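Local coordinates for protein 2-oxoadipate dioxygenase/decarboxylase (Pseudomonas putida, PDB 6W1G) that catalyses the iron(II)-dependent decarboxylation and hydroxylation of 2-oxoadipate to (R)-2-hydroxyglutarate in D-lysine catabolism, at residues Ser17-Ser21 against Gln67-Gly71; Phe126-Thr130 against Tyr396-Leu400; His223-Leu227 against Arg291-Ile295. All coordinates share one frame; numbering follows the deposited sequence.

In the fold
All three contacts are largely buried, and each has one segment on, or leading into, the five-stranded mixed sheet. Contact 2 lies nearly at the centre of the chain; the centres of contacts 1 and 3 lie about 11 and 12 Å from the centre of the chain. Strands 69-75 and 127-133 are bonded neighbours, and a Glu68-Arg127 salt bridge also links contacts 1 and 2. Strand 226-229 flanks 69-75 on its other edge and joins contact 1 to contact 3 at the metal, to which contact 1 gives His70 and contact 3 gives His226 and Glu294. Their chemistry differs: an arginine gripping a serine hydroxyl of a helix in contact 1, a salt bridge and aromatic pair in contact 2, metal ligands and bridging waters in contact 3.

Contact 1 (Ser17-Ser21 against Gln67-Gly71); sequences SAAMS and QERHG. With NI (nickel (II) ion), chain B.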
loop_
_atom_site.group_PDB
_atom_site.type_symbol
_atom_site.label_atom_id
_atom_site.label_comp_id
_atom_site.label_asym_id
_atom_site.label_seq_id
_atom_site.Cartn_x
_atom_site.Cartn_y
_atom_site.Cartn_z
ATOM N N SER A 17 6.128 4.625 11.135
ATOM C CA SER A 17 6.127 3.292 10.544
ATOM C C SER A 17 6.922 2.339 11.427
ATOM O O SER A 17 6.526 1.193 11.684
ATOM C CB SER A 17 6.722 3.365 9.166
ATOM O OG SER A 17 6.781 2.076 8.598
ATOM N N ALA A 18 8.109 2.772 11.874
ATOM C CA ALA A 18 8.934 1.905 12.712
ATOM C C ALA A 18 8.272 1.590 14.043
ATOM O O ALA A 18 8.321 0.439 14.525
ATOM C CB ALA A 18 10.298 2.556 12.969
ATOM N N ALA A 19 7.626 2.595 14.654
ATOM C CA ALA A 19 6.935 2.359 15.929
ATOM C C ALA A 19 5.739 1.441 15.738
ATOM O O ALA A 19 5.455 0.598 16.605
ATOM C CB ALA A 19 6.519 3.691 16.558
ATOM N N MET A 20 5.006 1.602 14.642
ATOM C CA MET A 20 3.889 0.708 14.345
ATOM C C MET A 20 4.382 -0.720 14.190
ATOM O O MET A 20 3.744 -1.657 14.672
ATOM C CB MET A 20 3.146 1.164 13.083
ATOM C CG MET A 20 2.276 2.427 13.212
ATOM S SD MET A 20 0.630 2.147 13.881
ATOM C CE MET A 20 -0.263 1.571 12.450
ATOM N N SER A 21 5.495 -0.904 13.495
ATOM C CA SER A 21 6.028 -2.243 13.288
ATOM C C SER A 21 6.416 -2.896 14.602
ATOM O O SER A 21 6.121 -4.065 14.845
ATOM C CB SER A 21 7.209 -2.164 12.322
ATOM O OG SER A 21 7.662 -3.468 11.990
ATOM N N GLN A 67 12.750 -1.258 5.501
ATOM C CA GLN A 67 11.692 -0.782 6.385
ATOM C C GLN A 67 10.359 -0.573 5.685
ATOM O O GLN A 67 9.412 -0.113 6.321
ATOM C CB GLN A 67 12.141 0.483 7.122
ATOM C CG GLN A 67 13.348 0.223 8.040
ATOM C CD GLN A 67 12.974 -0.703 9.190
ATOM O OE1 GLN A 67 12.054 -0.410 9.948
ATOM N NE2 GLN A 67 13.659 -1.827 9.305
ATOM N N GLU A 68 10.269 -0.879 4.416
ATOM C CA GLU A 68 9.097 -0.560 3.615
ATOM C C GLU A 68 7.896 -1.410 4.019
ATOM O O GLU A 68 7.957 -2.643 4.012
ATOM C CB GLU A 68 9.416 -0.734 2.135
ATOM C CG GLU A 68 8.200 -0.525 1.255
ATOM C CD GLU A 68 8.517 -0.187 -0.190
ATOM O OE1 GLU A 68 9.716 -0.080 -0.581
ATOM O OE2 GLU A 68 7.517 -0.044 -0.960
ATOM N N ARG A 69 6.792 -0.744 4.355
ATOM C CA ARG A 69 5.597 -1.417 4.808
ATOM C C ARG A 69 4.359 -0.652 4.380
ATOM O O ARG A 69 4.410 0.530 4.035
ATOM C CB ARG A 69 5.532 -1.496 6.345
ATOM C CG ARG A 69 6.572 -2.329 7.017
ATOM C CD ARG A 69 6.643 -2.047 8.498
ATOM N NE ARG A 69 7.333 -0.821 8.821
ATOM C CZ ARG A 69 8.610 -0.744 9.150
ATOM N NH1 ARG A 69 9.376 -1.850 9.183
ATOM N NH2 ARG A 69 9.079 0.485 9.378
ATOM N N HIS A 70 3.220 -1.350 4.438
ATOM C CA HIS A 70 1.929 -0.674 4.460
ATOM C C HIS A 70 1.105 -1.199 5.631
ATOM O O HIS A 70 1.239 -2.360 6.014
ATOM C CB HIS A 70 1.087 -0.718 3.166
ATOM C CG HIS A 70 0.348 -1.976 2.866
ATOM N ND1 HIS A 70 0.813 -2.928 1.978
ATOM C CD2 HIS A 70 -0.871 -2.406 3.277
ATOM C CE1 HIS A 70 -0.080 -3.901 1.886
ATOM N NE2 HIS A 70 -1.105 -3.621 2.661
ATOM N N GLY A 71 0.262 -0.357 6.197
ATOM C CA GLY A 71 -0.750 -0.797 7.128
ATOM C C GLY A 71 -2.113 -0.714 6.492
ATOM O O GLY A 71 -2.299 -0.051 5.471
HETATM NI NI NI B . -2.807 -4.843 2.470
HETATM O O HOH W 1 7.581 1.993 5.931
HETATM O O HOH W 2 -4.312 -3.304 2.401
HETATM O O HOH W 3 -2.858 -4.424 0.474
HETATM O O HOH W 4 -4.589 -5.957 1.585
#
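Arg69 reaches from its strand to the helix carrying Ser17 and grips one hydroxyl side-on with two nitrogens. Arg69 NH2 donates to Ser17 OG at 2.9 Å and Arg69 NE donates to the same OG at 3.0 Å, both bonds lying close to the guanidinium plane. Serine suits the place because its short arm carries an acceptor right beside the helix backbone: with OG anti to its own N (chi1 178°), it faces the strand. The far end of the guanidinium is held too. Arg69 NH1 and NH2 both donate to Gln67 OE1, from the same face of that amide, with Arg69 NH1 at 3.1 Å from OE1. The group is thus pinned at two edges and is unlikely to rotate.

Its faces are also covered. Ser21 CB lies over one, 3.7 Å from Arg69 CZ, and the carbonyl oxygen of Gln67 sits over the centre of the other. Ser21 turns its hydroxyl to Tyr31 of the following helix and lends the arginine its methylene. A bend in the arginine chain at chi3 (-77°) swings the flat group between these two covers. One water ties the junction together, accepting weakly from the Arg69 amide, donating a hydrogen bond to Gln67 O at 2.8 Å, and lying 2.8 Å from Ser17 OG.

Helix 17-21 crosses strand 69-71 at 71°, with axes 9.8 Å apart, as a cover on the sheet. Along the strand, side chains alternate: Arg69 faces the helix, while His70 points the other way and binds nickel through NE2 at 2.1 Å, its ND1 held by Glu296. With His226 and Glu294 it forms a facial triad of two histidines and one carboxylate, three waters completing the nickel shell; this site holds iron(II) in the working enzyme, consistent with the glyoxalase (VOC) clan.

Contact 2 (Phe126-Thr130 against Tyr396-Leu400); sequences FRVFT and YEDFL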
loop_
_atom_site.group_PDB
_atom_site.type_symbol
_atom_site.label_atom_id
_atom_site.label_comp_id
_atom_site.label_asym_id
_atom_site.label_seq_id
_atom_site.Cartn_x
_atom_site.Cartn_y
_atom_site.Cartn_z
ATOM N N PHE A 126 6.010 4.462 3.577
ATOM C CA PHE A 126 4.883 3.951 4.363
ATOM C C PHE A 126 3.565 4.444 3.814
ATOM O O PHE A 126 3.403 5.638 3.531
ATOM C CB PHE A 126 5.051 4.384 5.815
ATOM C CG PHE A 126 4.060 3.825 6.752
ATOM C CD1 PHE A 126 3.961 2.455 6.940
ATOM C CD2 PHE A 126 3.241 4.657 7.495
ATOM C CE1 PHE A 126 3.050 1.925 7.855
ATOM C CE2 PHE A 126 2.361 4.146 8.421
ATOM C CZ PHE A 126 2.263 2.772 8.597
ATOM N N ARG A 127 2.601 3.542 3.743
ATOM C CA ARG A 127 1.232 3.877 3.331
ATOM C C ARG A 127 0.268 3.242 4.311
ATOM O O ARG A 127 0.581 2.209 4.890
ATOM C CB ARG A 127 0.771 3.349 1.954
ATOM C CG ARG A 127 1.740 3.337 0.851
ATOM C CD ARG A 127 2.312 1.950 0.669
ATOM N NE ARG A 127 3.239 1.978 -0.393
ATOM C CZ ARG A 127 4.364 1.249 -0.446
ATOM N NH1 ARG A 127 5.197 1.355 -1.435
ATOM N NH2 ARG A 127 4.652 0.382 0.529
ATOM N N VAL A 128 -0.906 3.868 4.469
ATOM C CA VAL A 128 -1.968 3.284 5.259
ATOM C C VAL A 128 -3.225 3.217 4.408
ATOM O O VAL A 128 -3.833 4.259 4.093
ATOM C CB VAL A 128 -2.231 3.963 6.588
ATOM C CG1 VAL A 128 -3.404 3.249 7.303
ATOM C CG2 VAL A 128 -0.992 3.935 7.447
ATOM N N PHE A 129 -3.602 1.997 4.015
ATOM C CA PHE A 129 -4.846 1.736 3.297
ATOM C C PHE A 129 -5.982 1.849 4.301
ATOM O O PHE A 129 -5.972 1.149 5.320
ATOM C CB PHE A 129 -4.796 0.330 2.713
ATOM C CG PHE A 129 -5.915 0.012 1.768
ATOM C CD1 PHE A 129 -7.092 -0.574 2.201
ATOM C CD2 PHE A 129 -5.807 0.336 0.431
ATOM C CE1 PHE A 129 -8.095 -0.857 1.302
ATOM C CE2 PHE A 129 -6.830 0.043 -0.462
ATOM C CZ PHE A 129 -7.958 -0.542 -0.023
ATOM N N THR A 130 -6.887 2.794 4.078
ATOM C CA THR A 130 -7.885 3.204 5.051
ATOM C C THR A 130 -9.268 3.015 4.455
ATOM O O THR A 130 -9.633 3.667 3.468
ATOM C CB THR A 130 -7.660 4.645 5.438
ATOM O OG1 THR A 130 -6.342 4.795 5.959
ATOM C CG2 THR A 130 -8.651 5.115 6.496
ATOM N N TYR A 396 5.421 0.845 -8.124
ATOM C CA TYR A 396 4.019 1.072 -7.782
ATOM C C TYR A 396 3.876 1.252 -6.290
ATOM O O TYR A 396 4.346 0.414 -5.507
ATOM C CB TYR A 396 3.251 -0.157 -8.254
ATOM C CG TYR A 396 1.735 -0.005 -8.164
ATOM C CD1 TYR A 396 1.100 1.014 -8.856
ATOM C CD2 TYR A 396 0.960 -0.885 -7.436
ATOM C CE1 TYR A 396 -0.290 1.157 -8.843
ATOM C CE2 TYR A 396 -0.419 -0.775 -7.420
ATOM C CZ TYR A 396 -1.033 0.280 -8.119
ATOM O OH TYR A 396 -2.391 0.470 -8.166
ATOM N N GLU A 397 3.198 2.324 -5.896
ATOM C CA GLU A 397 3.014 2.719 -4.514
ATOM C C GLU A 397 1.619 2.475 -3.990
ATOM O O GLU A 397 1.376 2.690 -2.785
ATOM C CB GLU A 397 3.292 4.247 -4.360
ATOM C CG GLU A 397 4.646 4.650 -4.845
ATOM C CD GLU A 397 5.826 4.242 -3.973
ATOM O OE1 GLU A 397 5.633 3.592 -2.913
ATOM O OE2 GLU A 397 6.988 4.550 -4.383
ATOM N N ASP A 398 0.699 2.032 -4.846
ATOM C CA ASP A 398 -0.734 1.916 -4.515
ATOM C C ASP A 398 -1.128 0.441 -4.398
ATOM O O ASP A 398 -0.306 -0.390 -4.000
ATOM C CB ASP A 398 -1.498 2.765 -5.511
ATOM C CG ASP A 398 -1.090 4.216 -5.385
ATOM O OD1 ASP A 398 -1.407 4.797 -4.336
ATOM O OD2 ASP A 398 -0.398 4.731 -6.292
ATOM N N PHE A 399 -2.388 0.132 -4.685
ATOM C CA PHE A 399 -2.941 -1.177 -4.363
ATOM C C PHE A 399 -3.662 -1.738 -5.582
ATOM O O PHE A 399 -3.905 -1.019 -6.571
ATOM C CB PHE A 399 -3.838 -1.045 -3.139
ATOM C CG PHE A 399 -3.030 -0.631 -1.936
ATOM C CD1 PHE A 399 -2.407 -1.579 -1.182
ATOM C CD2 PHE A 399 -2.793 0.692 -1.629
ATOM C CE1 PHE A 399 -1.597 -1.256 -0.133
ATOM C CE2 PHE A 399 -1.937 1.037 -0.599
ATOM C CZ PHE A 399 -1.393 0.073 0.193
ATOM N N LEU A 400 -3.941 -3.042 -5.543
ATOM C CA LEU A 400 -4.604 -3.645 -6.682
ATOM C C LEU A 400 -5.986 -3.039 -6.899
ATOM O O LEU A 400 -6.707 -2.731 -5.935
ATOM C CB LEU A 400 -4.667 -5.165 -6.525
ATOM C CG LEU A 400 -3.307 -5.884 -6.569
ATOM C CD1 LEU A 400 -3.478 -7.372 -6.241
ATOM C CD2 LEU A 400 -2.609 -5.687 -7.924
#
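Arg127, which has the most surface buried by this contact, stretches from its strand to the loop at Glu397 and meets it twice. Arg127 NH1 forms a salt bridge with Glu397 OE1 at 2.7 Å, approaching nearly along the C-O axis of the carboxylate, while the oxygen sits 24° out of the guanidinium plane. Arg127 NE gives a second, weak bond to the backbone oxygen of Glu397 at 3.1 Å. A bend at chi2, whose 100° is well away from a staggered value, turns the guanidinium toward Glu397. NH1 also pairs with Glu68, and the other carboxylate oxygen of Glu397 pairs with Arg64, so the buried charges compensate one another and the arginine probably remains protonated. Only arginine among the cationic side chains offers several N-H groups fanned in one plane for such sharing.

Phe399 and Phe129 supply the apolar half. Phe129 turns its edge to the face of Phe399 in a T-shaped pair, with ring centroids 5.1 Å apart and planes at 65°. The approach is off-centre, toward the rim, and brings Phe129 CD2 to 3.7 Å from Phe399 CD2. Arg127 CD closes in on the same ring, 4.2 Å from Phe399 CZ. Flat and apolar, the Phe399 side chain packs beside the metal site, its nearest atom about 5 Å from the nickel; it also packs edge-to-face with His70 and makes a cation-pi contact with Arg298.

Strand 127-133 runs between 108-114, antiparallel to it, and 69-75, parallel to it. The loop following strand 389-393 lies over one face of this sheet, while Val128 points to the reverse face and packs on helix 78-90.

Contact 3 (His223-Leu227 against Arg291-Ile295); sequences HINHL and RFGEI. With NI (nickel (II) ion), chain B.
The chain at His226 runs in roughly the same direction as the strand at Gly293, their CA atoms 5.3 Å apart, but waters rather than direct bonds link the two backbones: one joins Asn225 O to Phe292 N, another Leu227 O to Glu294 N. The side chains converge on nickel. His226 NE2 binds it at 2.0 Å and Glu294 OE1 at 2.1 Å, the carboxylate using one oxygen. OE2 instead accepts from a metal-bound water, while OE1 is additionally held by Thr228. Ring and carboxylate planes stand 60° apart, and Glu294 CB lies over one imidazole face, 4.0 Å from His226 CD2. Glutamate suits the place because its extended chain, with CG anti to the backbone N (chi1 -178°), carries the carboxylate to the nickel, beside the His226 ring. His70 and three waters complete the six ligands.

At the other end Arg291 NH2 donates to Ile224 O at 2.9 Å and 159°, in the carbonyl plane on a lone pair. Water bridges reinforce it: one links Arg291 NE to the same oxygen, another links NH2 to Ile224 N. NH1 turns to a salt bridge with Glu27. A methionine in place of Arg291 would probably leave Glu27 without this partner and the Ile224 carbonyl without its direct N-H bond, so that the loop is less firmly fixed.

Strand 226-229 is an outer strand of the five-stranded sheet, antiparallel to 69-75, whereas 288-298 pairs with 264-275 in a separate hairpin. The metal thus joins two sheets, and helix 9-27 packs against Ile224, Leu227 and Arg291 through Tyr24.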
loop_
_atom_site.group_PDB
_atom_site.type_symbol
_atom_site.label_atom_id
_atom_site.label_comp_id
_atom_site.label_asym_id
_atom_site.label_seq_id
_atom_site.Cartn_x
_atom_site.Cartn_y
_atom_site.Cartn_z
ATOM N N HIS A 223 -7.894 -0.928 14.999
ATOM C CA HIS A 223 -6.693 -1.726 15.187
ATOM C C HIS A 223 -6.117 -2.129 13.833
ATOM O O HIS A 223 -6.784 -2.089 12.792
ATOM C CB HIS A 223 -6.980 -2.948 16.053
ATOM C CG HIS A 223 -8.143 -3.775 15.611
ATOM N ND1 HIS A 223 -9.134 -4.168 16.488
ATOM C CD2 HIS A 223 -8.488 -4.280 14.403
ATOM C CE1 HIS A 223 -10.031 -4.892 15.842
ATOM N NE2 HIS A 223 -9.668 -4.966 14.573
ATOM N N ILE A 224 -4.859 -2.539 13.845
ATOM C CA ILE A 224 -4.179 -2.869 12.590
ATOM C C ILE A 224 -4.832 -4.116 12.007
ATOM O O ILE A 224 -4.866 -5.184 12.634
ATOM C CB ILE A 224 -2.681 -3.077 12.835
ATOM C CG1 ILE A 224 -2.068 -1.755 13.290
ATOM C CG2 ILE A 224 -2.011 -3.618 11.598
ATOM C CD1 ILE A 224 -0.650 -1.873 13.768
ATOM N N ASN A 225 -5.365 -4.008 10.805
ATOM C CA ASN A 225 -5.908 -5.169 10.117
ATOM C C ASN A 225 -4.802 -6.031 9.538
ATOM O O ASN A 225 -4.899 -7.276 9.537
ATOM C CB ASN A 225 -6.794 -4.699 8.971
ATOM C CG ASN A 225 -7.446 -5.826 8.239
ATOM O OD1 ASN A 225 -7.115 -6.070 7.082
ATOM N ND2 ASN A 225 -8.379 -6.514 8.874
ATOM N N HIS A 226 -3.760 -5.391 9.049
ATOM C CA HIS A 226 -2.499 -6.070 8.758
ATOM C C HIS A 226 -1.442 -4.985 8.583
ATOM O O HIS A 226 -1.737 -3.809 8.338
ATOM C CB HIS A 226 -2.579 -7.017 7.566
ATOM C CG HIS A 226 -3.052 -6.375 6.315
ATOM N ND1 HIS A 226 -4.361 -6.431 5.900
ATOM C CD2 HIS A 226 -2.406 -5.648 5.367
ATOM C CE1 HIS A 226 -4.502 -5.794 4.752
ATOM N NE2 HIS A 226 -3.323 -5.310 4.396
ATOM N N LEU A 227 -0.196 -5.418 8.723
ATOM C CA LEU A 227 0.984 -4.635 8.415
ATOM C C LEU A 227 1.842 -5.493 7.500
ATOM O O LEU A 227 2.246 -6.588 7.905
ATOM C CB LEU A 227 1.713 -4.345 9.701
ATOM C CG LEU A 227 2.606 -3.223 9.817
ATOM C CD1 LEU A 227 2.357 -1.970 9.238
ATOM C CD2 LEU A 227 3.311 -3.117 11.091
ATOM N N ARG A 291 -6.620 -12.708 13.537
ATOM C CA ARG A 291 -5.827 -11.645 12.936
ATOM C C ARG A 291 -5.061 -12.252 11.786
ATOM O O ARG A 291 -4.440 -13.320 11.947
ATOM C CB ARG A 291 -4.848 -11.021 13.926
ATOM C CG ARG A 291 -5.572 -10.426 15.131
ATOM C CD ARG A 291 -4.642 -9.524 15.957
ATOM N NE ARG A 291 -4.465 -8.243 15.294
ATOM C CZ ARG A 291 -3.837 -7.205 15.847
ATOM N NH1 ARG A 291 -3.213 -7.337 17.017
ATOM N NH2 ARG A 291 -3.765 -6.061 15.164
ATOM N N PHE A 292 -5.147 -11.630 10.620
ATOM C CA PHE A 292 -4.507 -12.136 9.424
ATOM C C PHE A 292 -3.365 -11.240 9.007
ATOM O O PHE A 292 -3.405 -10.025 9.164
ATOM C CB PHE A 292 -5.488 -12.197 8.289
ATOM C CG PHE A 292 -6.591 -13.177 8.508
ATOM C CD1 PHE A 292 -6.431 -14.509 8.172
ATOM C CD2 PHE A 292 -7.794 -12.783 9.086
ATOM C CE1 PHE A 292 -7.462 -15.425 8.393
ATOM C CE2 PHE A 292 -8.812 -13.697 9.280
ATOM C CZ PHE A 292 -8.640 -15.011 8.950
ATOM N N GLY A 293 -2.342 -11.848 8.439
ATOM C CA GLY A 293 -1.197 -11.141 7.911
ATOM C C GLY A 293 -1.185 -11.193 6.396
ATOM O O GLY A 293 -1.996 -11.827 5.724
ATOM N N GLU A 294 -0.243 -10.419 5.849
ATOM C CA GLU A 294 -0.096 -10.263 4.406
ATOM C C GLU A 294 1.364 -10.063 4.057
ATOM O O GLU A 294 2.173 -9.554 4.862
ATOM C CB GLU A 294 -0.936 -9.064 3.953
ATOM C CG GLU A 294 -0.938 -8.772 2.468
ATOM C CD GLU A 294 -1.879 -7.634 2.172
ATOM O OE1 GLU A 294 -1.517 -6.458 2.379
ATOM O OE2 GLU A 294 -3.027 -7.903 1.758
ATOM N N ILE A 295 1.705 -10.439 2.832
ATOM C CA ILE A 295 3.022 -10.205 2.250
ATOM C C ILE A 295 2.802 -9.696 0.835
ATOM O O ILE A 295 1.891 -10.142 0.143
ATOM C CB ILE A 295 3.867 -11.520 2.275
ATOM C CG1 ILE A 295 5.252 -11.334 1.730
ATOM C CG2 ILE A 295 3.174 -12.671 1.547
ATOM C CD1 ILE A 295 6.103 -10.375 2.485
HETATM NI NI NI B . -2.807 -4.843 2.470
HETATM O O HOH W 5 -3.173 -3.341 16.325
HETATM O O HOH W 6 -5.871 -7.721 12.932
HETATM O O HOH W 7 -6.647 -9.179 10.347
HETATM O O HOH W 8 2.051 -9.300 7.672
HETATM O O HOH W 4 -4.589 -5.957 1.585
HETATM O O HOH W 2 -4.312 -3.304 2.401
HETATM O O HOH W 3 -2.858 -4.424 0.474
#